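Exoribonuclease II, mitochondrial (Candida glabrata, PDB 6F3H) probably degrades mitochondrial RNA from the 3' end as the metal-dependent exoribonuclease component of the mtEXO degradosome, working in tight coupling with a helicase. Local coordinates at residues S350-L355 and T751-K756. The protein carries 1 engineered substitution. Sequence-based numbering, arbitrary orientation.
Sequences SSNFIL and TYWTLK
Among the polar contacts, one hydrogen bond joins the two segments, a weak one from Y752 OH to the backbone S351 O at 2.7 Å. The same hydroxyl accepts from K756 NZ at 3.0 Å, one helical turn further on, so the phenol oxygen links the ammonium group to the loop carbonyl; the positive charge may polarise the O-H toward S351.

Contacts with the aromatic rings centre on N352. With CG anti to its backbone N (chi1 -169°), the carboxamide lies almost flat over the CD2/CE2 side of one face of the Y752 ring, the two planes 17° apart, and N352 OD1 sits 3.4 Å from Y752 CD2. Against W753 the amide stands nearly upright, at 80°. D465 OD2 holds the ND2 end of N352, and D465 OD1 accepts from W753 NE1; inside the loop, I354 N gives N352 OD1 a weak bond. Together the bonds to N352 orient its amide.

The apolar contact is I354 CD1 on Y752 CB at 3.7 Å. More loosely, CB of the poorly ordered S350 meets W753 CH2 at the indole edge, 4.0 Å away.

Y752 and W753 are neighbours on helix 725-761, and here they dock the loop between helices 334-343 and 369-378 onto it, away from the magnesium site: an amide-on-aromatic arrangement in which a helix tyrosine also makes a weak hydrogen bond to a loop carbonyl.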
loop_
_atom_site.group_PDB
_atom_site.type_symbol
_atom_site.label_atom_id
_atom_site.label_comp_id
_atom_site.label_asym_id
_atom_site.label_seq_id
_atom_site.Cartn_x
_atom_site.Cartn_y
_atom_site.Cartn_z
ATOM N N SER A 350 2.061 11.036 24.029
ATOM C CA SER A 350 1.820 11.232 22.607
ATOM C C SER A 350 0.424 10.734 22.282
ATOM O O SER A 350 -0.171 9.926 23.003
ATOM C CB SER A 350 2.831 10.498 21.717
ATOM O OG SER A 350 2.341 9.221 21.332
ATOM N N SER A 351 -0.121 11.250 21.206
ATOM C CA SER A 351 -1.396 10.713 20.799
ATOM C C SER A 351 -1.407 10.759 19.288
ATOM O O SER A 351 -1.662 11.806 18.693
ATOM C CB SER A 351 -2.545 11.484 21.407
ATOM O OG SER A 351 -2.542 11.246 22.800
ATOM N N ASN A 352 -1.088 9.643 18.688
ATOM C CA ASN A 352 -1.329 9.522 17.276
ATOM C C ASN A 352 -2.696 8.887 17.160
ATOM O O ASN A 352 -2.890 7.725 17.524
ATOM C CB ASN A 352 -0.270 8.697 16.580
ATOM C CG ASN A 352 -0.391 8.816 15.107
ATOM O OD1 ASN A 352 -1.263 9.534 14.621
ATOM N ND2 ASN A 352 0.449 8.109 14.374
ATOM N N PHE A 353 -3.628 9.644 16.634
ATOM C CA PHE A 353 -4.996 9.185 16.537
ATOM C C PHE A 353 -5.267 8.413 15.266
ATOM O O PHE A 353 -6.258 7.687 15.204
ATOM C CB PHE A 353 -5.938 10.378 16.577
ATOM C CG PHE A 353 -5.946 11.097 17.874
ATOM C CD1 PHE A 353 -6.564 10.547 18.977
ATOM C CD2 PHE A 353 -5.334 12.326 17.992
ATOM C CE1 PHE A 353 -6.575 11.200 20.169
ATOM C CE2 PHE A 353 -5.344 12.986 19.181
ATOM C CZ PHE A 353 -5.971 12.419 20.274
ATOM N N ILE A 354 -4.433 8.592 14.246
ATOM C CA ILE A 354 -4.491 7.782 13.042
ATOM C C ILE A 354 -4.544 6.319 13.415
ATOM O O ILE A 354 -5.128 5.492 12.703
ATOM C CB ILE A 354 -3.262 8.102 12.179
ATOM C CG1 ILE A 354 -3.167 9.614 11.977
ATOM C CG2 ILE A 354 -3.321 7.374 10.861
ATOM C CD1 ILE A 354 -1.888 10.051 11.324
ATOM N N LEU A 355 -3.955 5.975 14.549
ATOM C CA LEU A 355 -3.955 4.596 14.983
ATOM C C LEU A 355 -5.353 4.099 15.277
ATOM O O LEU A 355 -5.575 2.890 15.326
ATOM C CB LEU A 355 -3.076 4.471 16.219
ATOM C CG LEU A 355 -1.761 5.194 15.919
ATOM C CD1 LEU A 355 -0.831 5.181 17.108
ATOM C CD2 LEU A 355 -1.100 4.554 14.703
ATOM N N THR A 751 3.883 11.554 7.788
ATOM C CA THR A 751 3.498 12.953 7.627
ATOM C C THR A 751 3.092 13.578 8.949
ATOM O O THR A 751 3.521 14.686 9.281
ATOM C CB THR A 751 2.379 13.066 6.636
ATOM O OG1 THR A 751 2.803 12.456 5.419
ATOM C CG2 THR A 751 2.118 14.475 6.387
ATOM N N TYR A 752 2.218 12.899 9.701
ATOM C CA TYR A 752 1.786 13.458 10.972
ATOM C C TYR A 752 2.989 13.822 11.798
ATOM O O TYR A 752 3.055 14.919 12.350
ATOM C CB TYR A 752 0.907 12.463 11.723
ATOM C CG TYR A 752 0.677 12.764 13.200
ATOM C CD1 TYR A 752 -0.077 13.863 13.608
ATOM C CD2 TYR A 752 1.167 11.927 14.185
ATOM C CE1 TYR A 752 -0.313 14.119 14.965
ATOM C CE2 TYR A 752 0.935 12.184 15.544
ATOM C CZ TYR A 752 0.211 13.264 15.926
ATOM O OH TYR A 752 0.051 13.416 17.283
ATOM N N TRP A 753 3.995 12.941 11.818
ATOM C CA TRP A 753 5.177 13.153 12.643
ATOM C C TRP A 753 6.148 14.152 12.019
ATOM O O TRP A 753 6.762 14.946 12.739
ATOM C CB TRP A 753 5.872 11.826 12.918
ATOM C CG TRP A 753 5.095 10.913 13.815
ATOM C CD1 TRP A 753 4.505 9.746 13.456
ATOM C CD2 TRP A 753 4.801 11.097 15.214
ATOM N NE1 TRP A 753 3.887 9.173 14.545
ATOM C CE2 TRP A 753 4.046 9.988 15.631
ATOM C CE3 TRP A 753 5.111 12.081 16.147
ATOM C CZ2 TRP A 753 3.592 9.836 16.932
ATOM C CZ3 TRP A 753 4.658 11.926 17.448
ATOM C CH2 TRP A 753 3.905 10.814 17.825
ATOM N N THR A 754 6.357 14.102 10.705
ATOM C CA THR A 754 7.121 15.165 10.065
ATOM C C THR A 754 6.593 16.520 10.488
ATOM O O THR A 754 7.352 17.376 10.952
ATOM C CB THR A 754 7.027 15.055 8.552
ATOM O OG1 THR A 754 7.431 13.751 8.152
ATOM C CG2 THR A 754 7.919 16.077 7.898
ATOM N N LEU A 755 5.269 16.711 10.372
ATOM C CA LEU A 755 4.665 18.011 10.650
ATOM C C LEU A 755 4.700 18.349 12.132
ATOM O O LEU A 755 5.021 19.484 12.500
ATOM C CB LEU A 755 3.230 18.044 10.148
ATOM C CG LEU A 755 2.967 17.822 8.658
ATOM C CD1 LEU A 755 1.531 18.178 8.320
ATOM C CD2 LEU A 755 3.911 18.599 7.788
ATOM N N LYS A 756 4.394 17.377 13.000
ATOM C CA LYS A 756 4.404 17.631 14.441
ATOM C C LYS A 756 5.773 18.120 14.890
ATOM O O LYS A 756 5.883 18.899 15.841
ATOM C CB LYS A 756 4.014 16.352 15.196
ATOM C CG LYS A 756 3.631 16.503 16.678
ATOM C CD LYS A 756 2.643 15.401 17.162
ATOM C CE LYS A 756 2.340 15.480 18.691
ATOM N NZ LYS A 756 2.077 14.150 19.382
#